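Local structure of putative arylalkylamine N-Acetyltransferase 7 (Aedes aegypti, 4FD7) at residues R32-P37 / S87-R92; L68-D73 / F117-F122; A107-K112 / N137-Y142; I208-L213 / P223-N228. The protein probably transfers an acetyl group from acetyl-coenzyme A to an amine substrate, as a putative arylalkylamine N-acetyltransferase of the GNAT family. All blocks are in the same frame, centred on the assembly; numbering follows the deposited sequence.

Contact 1 (R32-P37 / S87-R92); sequences RVQDLP and SLVCFR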
# COMPACT_ATOMS: atom_id res chain seq x y z
N ARG A 32 9.90 14.09 -4.48
CA ARG A 32 10.32 12.90 -5.22
C ARG A 32 9.77 11.65 -4.54
O ARG A 32 9.48 11.66 -3.34
CB ARG A 32 11.84 12.82 -5.29
CG ARG A 32 12.52 12.69 -3.93
CD ARG A 32 14.03 12.70 -4.07
NE ARG A 32 14.70 12.47 -2.79
CZ ARG A 32 14.95 13.43 -1.91
NH1 ARG A 32 14.60 14.68 -2.15
NH2 ARG A 32 15.56 13.13 -0.77
N VAL A 33 9.63 10.59 -5.34
CA VAL A 33 9.31 9.26 -4.83
C VAL A 33 10.49 8.35 -5.20
O VAL A 33 10.92 8.32 -6.37
CB VAL A 33 8.03 8.69 -5.46
CG1 VAL A 33 7.63 7.39 -4.71
CG2 VAL A 33 6.90 9.71 -5.43
N GLN A 34 11.03 7.64 -4.22
CA GLN A 34 12.24 6.85 -4.44
C GLN A 34 12.25 5.59 -3.60
O GLN A 34 11.42 5.42 -2.71
CB GLN A 34 13.48 7.68 -4.08
CG GLN A 34 13.53 8.11 -2.60
CD GLN A 34 14.92 8.55 -2.17
OE1 GLN A 34 15.29 9.72 -2.30
NE2 GLN A 34 15.68 7.62 -1.63
N ASP A 35 13.21 4.71 -3.90
CA ASP A 35 13.45 3.54 -3.05
C ASP A 35 13.66 4.00 -1.62
O ASP A 35 14.33 5.01 -1.37
CB ASP A 35 14.71 2.78 -3.47
CG ASP A 35 14.54 2.04 -4.77
OD1 ASP A 35 13.47 1.44 -5.00
OD2 ASP A 35 15.52 2.04 -5.56
N LEU A 36 13.08 3.26 -0.67
CA LEU A 36 13.24 3.57 0.74
C LEU A 36 14.61 3.10 1.21
O LEU A 36 14.88 1.90 1.19
CB LEU A 36 12.14 2.87 1.55
CG LEU A 36 12.28 3.00 3.07
CD1 LEU A 36 11.99 4.43 3.50
CD2 LEU A 36 11.35 2.02 3.80
N PRO A 37 15.49 4.04 1.61
CA PRO A 37 16.84 3.66 2.06
C PRO A 37 16.77 2.80 3.31
O PRO A 37 15.89 2.99 4.16
CB PRO A 37 17.50 5.01 2.38
CG PRO A 37 16.74 6.02 1.56
CD PRO A 37 15.32 5.51 1.59
N SER A 87 9.97 -1.13 -1.32
CA SER A 87 9.09 -0.12 -0.74
C SER A 87 9.44 1.31 -1.14
O SER A 87 10.61 1.64 -1.35
CB SER A 87 8.99 -0.27 0.78
OG SER A 87 8.43 -1.54 1.11
N LEU A 88 8.41 2.14 -1.26
CA LEU A 88 8.60 3.48 -1.82
C LEU A 88 8.36 4.60 -0.81
O LEU A 88 7.49 4.49 0.05
CB LEU A 88 7.69 3.64 -3.04
CG LEU A 88 8.05 2.74 -4.22
CD1 LEU A 88 7.03 2.87 -5.34
CD2 LEU A 88 9.44 3.10 -4.73
N VAL A 89 9.13 5.69 -0.92
CA VAL A 89 9.01 6.79 0.04
C VAL A 89 9.00 8.12 -0.69
O VAL A 89 9.65 8.27 -1.74
CB VAL A 89 10.16 6.76 1.09
CG1 VAL A 89 11.55 6.95 0.44
CG2 VAL A 89 9.95 7.82 2.17
N CYS A 90 8.25 9.09 -0.16
CA CYS A 90 8.18 10.42 -0.76
C CYS A 90 8.88 11.43 0.14
O CYS A 90 8.67 11.47 1.36
CB CYS A 90 6.71 10.84 -0.97
SG CYS A 90 6.44 12.50 -1.70
N PHE A 91 9.73 12.25 -0.48
CA PHE A 91 10.37 13.36 0.24
C PHE A 91 10.09 14.66 -0.48
O PHE A 91 9.95 14.68 -1.70
CB PHE A 91 11.90 13.19 0.30
CG PHE A 91 12.36 11.99 1.09
CD1 PHE A 91 12.12 11.89 2.45
CD2 PHE A 91 13.06 10.97 0.46
CE1 PHE A 91 12.58 10.78 3.18
CE2 PHE A 91 13.52 9.85 1.17
CZ PHE A 91 13.27 9.76 2.53
N ARG A 92 10.01 15.74 0.28
CA ARG A 92 10.00 17.09 -0.27
C ARG A 92 11.45 17.54 -0.43
O ARG A 92 12.25 17.36 0.49
CB ARG A 92 9.26 18.02 0.69
CG ARG A 92 9.04 19.44 0.18
CD ARG A 92 8.19 20.18 1.19
NE ARG A 92 8.71 19.99 2.53
CZ ARG A 92 9.14 20.97 3.32
NH1 ARG A 92 9.08 22.23 2.89
NH2 ARG A 92 9.62 20.70 4.52
O HOH W 1 12.77 0.08 -2.59

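Contact 2 (L68-D73 / F117-F122); sequences LVAMGD and FNSAIF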
# COMPACT_ATOMS: atom_id res chain seq x y z
N LEU A 68 -2.31 -3.03 21.05
CA LEU A 68 -0.88 -3.35 20.91
C LEU A 68 -0.59 -4.67 20.20
O LEU A 68 0.40 -4.78 19.47
CB LEU A 68 -0.15 -3.27 22.27
CG LEU A 68 -0.20 -1.91 22.99
CD1 LEU A 68 0.47 -1.96 24.36
CD2 LEU A 68 0.41 -0.81 22.15
N VAL A 69 -1.43 -5.69 20.40
CA VAL A 69 -1.19 -6.98 19.75
C VAL A 69 -1.39 -6.84 18.24
O VAL A 69 -0.59 -7.32 17.43
CB VAL A 69 -2.11 -8.08 20.32
CG1 VAL A 69 -1.88 -9.39 19.58
CG2 VAL A 69 -1.84 -8.28 21.81
N ALA A 70 -2.45 -6.16 17.84
CA ALA A 70 -2.71 -5.97 16.41
C ALA A 70 -1.62 -5.11 15.73
O ALA A 70 -1.18 -5.40 14.60
CB ALA A 70 -4.09 -5.38 16.21
N MET A 71 -1.19 -4.06 16.42
CA MET A 71 -0.06 -3.26 15.95
C MET A 71 1.20 -4.12 15.80
O MET A 71 1.95 -3.99 14.81
CB MET A 71 0.19 -2.08 16.89
CG MET A 71 -0.87 -1.01 16.79
SD MET A 71 -0.93 -0.28 15.15
CE MET A 71 0.72 0.38 15.05
N GLY A 72 1.42 -5.02 16.76
CA GLY A 72 2.55 -5.92 16.69
C GLY A 72 2.47 -6.82 15.46
O GLY A 72 3.49 -7.13 14.84
N ASP A 73 1.25 -7.24 15.11
CA ASP A 73 1.05 -8.02 13.90
C ASP A 73 1.45 -7.25 12.66
O ASP A 73 2.28 -7.71 11.86
CB ASP A 73 -0.41 -8.47 13.73
CG ASP A 73 -0.80 -9.59 14.67
OD1 ASP A 73 0.06 -10.43 15.00
OD2 ASP A 73 -1.98 -9.63 15.06
N PHE A 117 -1.53 -14.64 12.61
CA PHE A 117 -1.22 -13.48 13.43
C PHE A 117 -1.76 -13.71 14.83
O PHE A 117 -2.57 -14.60 15.06
CB PHE A 117 -1.83 -12.23 12.79
CG PHE A 117 -1.22 -11.88 11.46
CD1 PHE A 117 -0.04 -11.14 11.41
CD2 PHE A 117 -1.80 -12.30 10.28
CE1 PHE A 117 0.54 -10.82 10.18
CE2 PHE A 117 -1.23 -11.99 9.04
CZ PHE A 117 -0.06 -11.24 9.00
N ASN A 118 -1.31 -12.89 15.77
CA ASN A 118 -1.68 -13.03 17.17
C ASN A 118 -3.05 -12.46 17.46
O ASN A 118 -3.81 -13.01 18.28
CB ASN A 118 -0.62 -12.38 18.05
CG ASN A 118 0.76 -12.97 17.79
OD1 ASN A 118 0.95 -14.19 17.89
ND2 ASN A 118 1.71 -12.12 17.41
N SER A 119 -3.38 -11.37 16.78
CA SER A 119 -4.62 -10.64 17.08
C SER A 119 -5.77 -11.08 16.19
O SER A 119 -5.60 -11.21 14.97
CB SER A 119 -4.41 -9.14 16.91
OG SER A 119 -4.33 -8.80 15.53
N ALA A 120 -6.95 -11.27 16.78
CA ALA A 120 -8.14 -11.51 15.98
C ALA A 120 -8.31 -10.39 14.97
O ALA A 120 -8.67 -10.64 13.82
CB ALA A 120 -9.39 -11.59 16.86
N ILE A 121 -8.03 -9.17 15.43
CA ILE A 121 -8.19 -7.95 14.64
C ILE A 121 -7.36 -7.99 13.34
O ILE A 121 -7.92 -7.85 12.24
CB ILE A 121 -7.78 -6.72 15.47
CG1 ILE A 121 -8.87 -6.38 16.50
CG2 ILE A 121 -7.50 -5.51 14.56
CD1 ILE A 121 -8.42 -5.31 17.51
N PHE A 122 -6.05 -8.16 13.45
CA PHE A 122 -5.28 -8.17 12.20
C PHE A 122 -5.50 -9.44 11.40
O PHE A 122 -5.42 -9.42 10.17
CB PHE A 122 -3.80 -7.84 12.37
CG PHE A 122 -3.12 -7.53 11.06
CD1 PHE A 122 -3.34 -6.31 10.43
CD2 PHE A 122 -2.31 -8.47 10.42
CE1 PHE A 122 -2.76 -6.01 9.19
CE2 PHE A 122 -1.72 -8.18 9.19
CZ PHE A 122 -1.95 -6.94 8.56
O HOH W 2 1.36 -9.43 18.10

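Contact 3 (A107-K112 / N137-Y142); sequences ASRSDK and NIFDRY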
# COMPACT_ATOMS: atom_id res chain seq x y z
N ALA A 107 3.82 -10.29 -5.02
CA ALA A 107 2.94 -11.44 -4.86
C ALA A 107 3.28 -12.41 -5.99
O ALA A 107 3.52 -12.00 -7.13
CB ALA A 107 1.49 -11.02 -4.93
N SER A 108 3.33 -13.70 -5.66
CA SER A 108 3.67 -14.72 -6.64
C SER A 108 2.64 -15.83 -6.59
O SER A 108 2.03 -16.06 -5.55
CB SER A 108 5.06 -15.29 -6.35
OG SER A 108 6.05 -14.28 -6.40
N ARG A 109 2.46 -16.49 -7.73
CA ARG A 109 1.42 -17.47 -7.92
C ARG A 109 1.51 -18.59 -6.89
O ARG A 109 0.49 -19.10 -6.42
CB ARG A 109 1.53 -18.03 -9.34
CG ARG A 109 0.42 -18.98 -9.76
CD ARG A 109 0.75 -19.60 -11.11
NE ARG A 109 0.45 -18.69 -12.22
CZ ARG A 109 -0.75 -18.56 -12.77
NH1 ARG A 109 -1.77 -19.29 -12.34
NH2 ARG A 109 -0.94 -17.71 -13.77
N SER A 110 2.73 -18.94 -6.51
CA SER A 110 2.92 -20.07 -5.62
C SER A 110 2.67 -19.72 -4.14
O SER A 110 2.55 -20.63 -3.32
CB SER A 110 4.29 -20.72 -5.82
OG SER A 110 5.36 -19.82 -5.63
N ASP A 111 2.54 -18.43 -3.82
CA ASP A 111 2.30 -18.00 -2.44
C ASP A 111 1.02 -18.60 -1.86
O ASP A 111 -0.05 -18.53 -2.48
CB ASP A 111 2.20 -16.48 -2.32
CG ASP A 111 3.49 -15.77 -2.67
OD1 ASP A 111 4.55 -16.43 -2.74
OD2 ASP A 111 3.44 -14.54 -2.88
N LYS A 112 1.11 -19.18 -0.68
CA LYS A 112 -0.05 -19.71 -0.04
C LYS A 112 -0.86 -18.62 0.65
O LYS A 112 -2.04 -18.76 0.82
CB LYS A 112 0.36 -20.75 1.00
CG LYS A 112 1.12 -21.93 0.47
CD LYS A 112 2.58 -21.58 0.24
CE LYS A 112 3.14 -22.30 -0.94
NZ LYS A 112 4.04 -23.42 -0.54
N ASN A 137 -8.36 -12.73 -8.64
CA ASN A 137 -7.90 -13.77 -9.56
C ASN A 137 -6.83 -13.24 -10.54
O ASN A 137 -6.82 -13.58 -11.73
CB ASN A 137 -9.11 -14.33 -10.30
CG ASN A 137 -8.82 -15.60 -11.07
OD1 ASN A 137 -7.85 -16.33 -10.79
ND2 ASN A 137 -9.68 -15.89 -12.04
N ILE A 138 -5.92 -12.42 -10.01
CA ILE A 138 -4.95 -11.67 -10.82
C ILE A 138 -4.05 -12.54 -11.73
O ILE A 138 -3.87 -12.23 -12.92
CB ILE A 138 -4.08 -10.77 -9.91
CG1 ILE A 138 -4.96 -9.74 -9.18
CG2 ILE A 138 -3.02 -10.05 -10.72
CD1 ILE A 138 -5.63 -8.72 -10.12
N PHE A 139 -3.54 -13.65 -11.20
CA PHE A 139 -2.55 -14.45 -11.94
C PHE A 139 -3.15 -15.08 -13.17
O PHE A 139 -2.59 -14.99 -14.25
CB PHE A 139 -1.93 -15.54 -11.06
CG PHE A 139 -1.24 -15.01 -9.85
CD1 PHE A 139 -0.00 -14.38 -9.95
CD2 PHE A 139 -1.83 -15.13 -8.60
CE1 PHE A 139 0.64 -13.89 -8.82
CE2 PHE A 139 -1.18 -14.63 -7.46
CZ PHE A 139 0.05 -14.01 -7.59
N ASP A 140 -4.32 -15.71 -13.01
CA ASP A 140 -4.98 -16.32 -14.15
C ASP A 140 -5.58 -15.30 -15.11
O ASP A 140 -5.56 -15.50 -16.32
CB ASP A 140 -6.06 -17.30 -13.69
CG ASP A 140 -5.47 -18.58 -13.11
OD1 ASP A 140 -4.32 -18.92 -13.44
OD2 ASP A 140 -6.18 -19.25 -12.32
N ARG A 141 -6.13 -14.21 -14.58
CA ARG A 141 -6.72 -13.18 -15.42
C ARG A 141 -5.70 -12.53 -16.34
O ARG A 141 -6.01 -12.21 -17.49
CB ARG A 141 -7.41 -12.11 -14.57
CG ARG A 141 -8.86 -12.45 -14.29
CD ARG A 141 -9.55 -11.36 -13.50
NE ARG A 141 -9.46 -10.05 -14.13
CZ ARG A 141 -9.00 -8.96 -13.52
NH1 ARG A 141 -8.58 -9.04 -12.26
NH2 ARG A 141 -8.94 -7.80 -14.16
N TYR A 142 -4.49 -12.31 -15.83
CA TYR A 142 -3.47 -11.69 -16.66
C TYR A 142 -2.41 -12.66 -17.20
O TYR A 142 -1.52 -12.25 -17.95
CB TYR A 142 -2.78 -10.57 -15.88
CG TYR A 142 -3.61 -9.33 -15.69
CD1 TYR A 142 -4.25 -9.06 -14.49
CD2 TYR A 142 -3.72 -8.39 -16.72
CE1 TYR A 142 -4.99 -7.88 -14.32
CE2 TYR A 142 -4.45 -7.23 -16.55
CZ TYR A 142 -5.09 -6.98 -15.36
OH TYR A 142 -5.81 -5.80 -15.24
O HOH W 3 -2.64 -18.38 -16.38

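Contact 4 (I208-L213 / P223-N228); sequences ITYGEL and PGIEEN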
# COMPACT_ATOMS: atom_id res chain seq x y z
N ILE A 208 -16.44 -4.92 -3.44
CA ILE A 208 -17.38 -5.52 -2.50
C ILE A 208 -17.46 -4.66 -1.24
O ILE A 208 -16.44 -4.18 -0.78
CB ILE A 208 -16.98 -6.99 -2.17
CG1 ILE A 208 -18.07 -7.68 -1.33
CG2 ILE A 208 -15.60 -7.07 -1.50
CD1 ILE A 208 -17.73 -9.10 -0.87
N THR A 209 -18.65 -4.44 -0.68
CA THR A 209 -18.73 -3.59 0.50
C THR A 209 -18.27 -4.35 1.74
O THR A 209 -18.24 -5.58 1.74
CB THR A 209 -20.15 -3.04 0.77
OG1 THR A 209 -21.07 -4.12 0.96
CG2 THR A 209 -20.63 -2.18 -0.39
N TYR A 210 -17.91 -3.62 2.78
CA TYR A 210 -17.61 -4.25 4.06
C TYR A 210 -18.85 -4.94 4.66
O TYR A 210 -18.74 -6.00 5.28
CB TYR A 210 -16.95 -3.25 5.01
CG TYR A 210 -15.60 -2.81 4.46
CD1 TYR A 210 -14.50 -3.65 4.51
CD2 TYR A 210 -15.44 -1.56 3.86
CE1 TYR A 210 -13.26 -3.26 3.98
CE2 TYR A 210 -14.23 -1.17 3.34
CZ TYR A 210 -13.14 -2.02 3.41
OH TYR A 210 -11.93 -1.62 2.89
N GLY A 211 -20.03 -4.36 4.43
CA GLY A 211 -21.27 -5.04 4.78
C GLY A 211 -21.39 -6.42 4.16
O GLY A 211 -21.70 -7.43 4.82
N GLU A 212 -21.12 -6.47 2.85
CA GLU A 212 -21.21 -7.74 2.12
C GLU A 212 -20.13 -8.70 2.58
O GLU A 212 -20.38 -9.90 2.68
CB GLU A 212 -21.15 -7.53 0.60
CG GLU A 212 -21.28 -8.84 -0.21
CD GLU A 212 -21.66 -8.62 -1.67
OE1 GLU A 212 -21.88 -7.47 -2.08
OE2 GLU A 212 -21.74 -9.63 -2.41
N LEU A 213 -18.94 -8.18 2.85
CA LEU A 213 -17.86 -9.03 3.35
C LEU A 213 -18.25 -9.69 4.66
O LEU A 213 -17.92 -10.85 4.92
CB LEU A 213 -16.58 -8.21 3.53
CG LEU A 213 -15.90 -7.87 2.21
CD1 LEU A 213 -14.95 -6.69 2.40
CD2 LEU A 213 -15.16 -9.09 1.66
N PRO A 223 -17.25 -2.05 11.81
CA PRO A 223 -18.22 -1.11 12.36
C PRO A 223 -18.05 0.29 11.78
O PRO A 223 -16.98 0.89 11.93
CB PRO A 223 -17.88 -1.09 13.85
CG PRO A 223 -17.16 -2.39 14.12
CD PRO A 223 -16.39 -2.65 12.85
N GLY A 224 -19.08 0.77 11.11
CA GLY A 224 -19.14 2.17 10.72
C GLY A 224 -18.76 2.45 9.28
O GLY A 224 -18.94 3.58 8.80
N ILE A 225 -18.24 1.44 8.59
CA ILE A 225 -17.87 1.58 7.18
C ILE A 225 -18.53 0.50 6.34
O ILE A 225 -18.05 0.14 5.27
CB ILE A 225 -16.33 1.55 6.97
CG1 ILE A 225 -15.76 0.18 7.36
CG2 ILE A 225 -15.66 2.67 7.75
CD1 ILE A 225 -14.32 -0.04 6.90
N GLU A 226 -19.66 -0.01 6.83
CA GLU A 226 -20.32 -1.14 6.19
C GLU A 226 -20.76 -0.88 4.74
O GLU A 226 -20.79 -1.79 3.91
CB GLU A 226 -21.51 -1.61 7.04
CG GLU A 226 -21.14 -2.08 8.44
CD GLU A 226 -21.25 -0.99 9.49
OE1 GLU A 226 -21.36 0.21 9.12
OE2 GLU A 226 -21.22 -1.34 10.70
N GLU A 227 -21.11 0.37 4.42
CA GLU A 227 -21.52 0.68 3.05
C GLU A 227 -20.36 1.10 2.12
O GLU A 227 -20.55 1.26 0.92
CB GLU A 227 -22.62 1.75 3.03
CG GLU A 227 -22.16 3.10 3.50
CD GLU A 227 -23.32 4.07 3.74
OE1 GLU A 227 -24.47 3.61 3.92
OE2 GLU A 227 -23.07 5.29 3.74
N ASN A 228 -19.16 1.28 2.68
CA ASN A 228 -18.01 1.62 1.84
C ASN A 228 -17.55 0.42 1.02
O ASN A 228 -17.76 -0.73 1.41
CB ASN A 228 -16.84 2.15 2.69
CG ASN A 228 -17.10 3.54 3.26
OD1 ASN A 228 -17.39 3.69 4.45
ND2 ASN A 228 -17.01 4.55 2.41
O HOH W 4 -23.26 -3.29 2.59

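Contact 1 (R32-P37 / S87-R92)
Just past the end of strand 28-35, buried Leu36 meets Val89, with CD1 of Leu36 3.8 Å from CB of Val89 and the side chains crossing at about a right angle. CG1 of Val89 also reaches CD of Pro37. Val89 shares its face of the sheet with Gln34, Arg32 and Phe91, and Val33 and Cys90 lie on the other. Strands 28-35 and 88-92 run antiparallel as neighbours in the five-stranded sheet of the GNAT fold. Arg32–Phe91 and Gln34–Val89 are hydrogen-bonded pairs, the first closed by Arg32 N to Phe91 O (2.8 Å) and Phe91 N back to Arg32 O, and Leu36 N to Ser87 O extends the pairing past the strand end. Gln34 CG, between the backbone N and carbonyl carbon (chi1 62°), lies beside Val89 CG1; the amide beyond stands at 88° to the Phe91 ring, its CD in the ring plane at the ring's edge. OE1 accepts from Arg32 NE at 2.9 Å, in the guanidinium plane, and NE2 donates to Asp35 O. The Arg32 guanidinium lies with one face over CB of Phe91. At the Ser87 end a water bridges Asp35 OD1 and Ser87 O, while Asp35 OD2 forms a salt bridge with Arg5 and accepts from Ser13 N.

Contact 2 (L68-D73 / F117-F122)
Asp73 pushes its carboxylate against the loop Phe117–Ser119 that leads into helix 120-136, and this is the tight part of the contact. Its OD1 accepts from Asn118 N at 2.9 Å. OD2 is gripped twice, by Ser119 N through the syn lone pair at 2.8 Å and by Ser119 OG at 2.5 Å, nearly along the C–O axis. Three donors on one buried carboxylate would be expected to favour its charged form. The apolar part of Asp73 is enclosed too, with CB lying 3.6 Å from CD1 of Phe117 and 3.7 Å from CB of Phe122, while Phe122 CD2 sits over the centre of the Phe117 ring. Ala70 CB fits against Ser119 OG and Ile121 CG2.

The other side is looser and faces solvent. There Val69 lays CG1 across CB of the exposed Asn118 at about a right angle, and a water bridges Val69 O to Asn118 ND2, 2.8 Å from the latter.

Back on the tight side, with OG between its own backbone N and carbonyl carbon (chi1 74°), Ser119 also accepts from Phe122 N at 2.8 Å. This is the serine N-cap of helix 120-136, here with the capping hydroxyl in turn held by an aspartate from helix 68-81.

Contact 3 (A107-K112 / N137-Y142)
Phe139 presses one face of its ring against the backbone at Arg109, whose CA stands 3.7 Å from the ring centroid and only 8° off the normal, a CH-pi contact. The tip of the ring goes on to Ser108, with CZ of Phe139 3.3 Å from C of Ser108, and Ala107 lies at the ring edge. Arg109 then runs back past the phenylalanine, the two side chains sliding by in opposite directions. Its chain bends at chi3 (-79°), which brings NE 4.1 Å from CB of Phe139, and the guanidinium ends with one face over that same CB. NH1 makes a salt bridge with Asp140 OD1 at 2.8 Å and an N–H···O angle of 176°; the acceptor lies in the guanidinium plane, although the donor comes from above the carboxylate plane. NH2 of Arg109 is 3.2 Å from Phe139 O and also makes a weak hydrogen bond to Val144 O.

These groups join the end of strand 98-108 to the short helix 138-142, which follows helix 120-136 and leads into strand 146-155, the next strand of the antiparallel GNAT sheet.

What sets the arginine in place lies one shell out. NE forms a salt bridge with Asp145, and Arg109 pairs with the same residue through the backbone. On the strand side a type I turn from Ser108 to Asp111 is closed by Asp111 N to Ser108 O at 3.0 Å, and Asp111 OD2 accepts from Ser108 N at 2.9 Å. Ser108 OG is bonded to His146. The Phe139 ring also meets that of Tyr147. A water near Arg109 NH2 and Asp140 OD1 is weakly bound to both at this exposed edge.

Contact 4 (I208-L213 / P223-N228)
Gly211 N donates to Glu226 O at 2.7 Å, in the carbonyl plane and on a lone pair, and one residue earlier Tyr210 N gives a longer bond of 3.2 Å to Asn228 O. Two amides in the first turn of helix 210-216 are thus satisfied by carbonyls of the loop that precedes strand 229-236. The next one, Glu212 N, goes to Thr209 OG1 at 3.0 Å; the hydroxyl is put there by chi1 of 60°, between the threonine's own N and carbonyl carbon. Thr209 is therefore the N-cap where strand 203-209 passes into the helix. Glu226 O has a second donor in a water that also sits 2.9 Å from Thr209 OG1. Asn228 O likewise receives a CA-H···O contact from Thr209.

Two amides of the loop are satisfied within it: Asn228 N to Ile225 O closes a type I turn, and Glu226 OE2 takes Gly224 N at 3.0 Å. Next to these bonds Ile225 sets CD1 over one face of the Tyr210 ring, 3.8 Å from its centroid and offset toward the rim. Leu57 and Ala61 of helix 57-62 touch Ile225 as well, and Tyr210 OH is bonded to Thr189 O.

In the fold
Contact 1 is the buried one, a strand pairing held mainly by backbone bonds. Contact 3 is at the surface and relies on a salt bridge and a ring against the backbone, while contacts 2 and 4 are partly buried. Contacts 1 and 3 both reach the five-stranded sheet, at neighbouring strands 88-92 and 98-108. Contact 4 belongs to the three-stranded sheet, on the opposite side of the chain's centre from contact 1. Contacts 2 and 4 share a hydroxyl-capped helix start: in contact 2 an aspartate from another helix binds the cap hydroxyl and the amides leading into the helix, in contact 4 loop carbonyls take first-turn amides. Helix 120-136 connects contacts 2 and 3 along the chain.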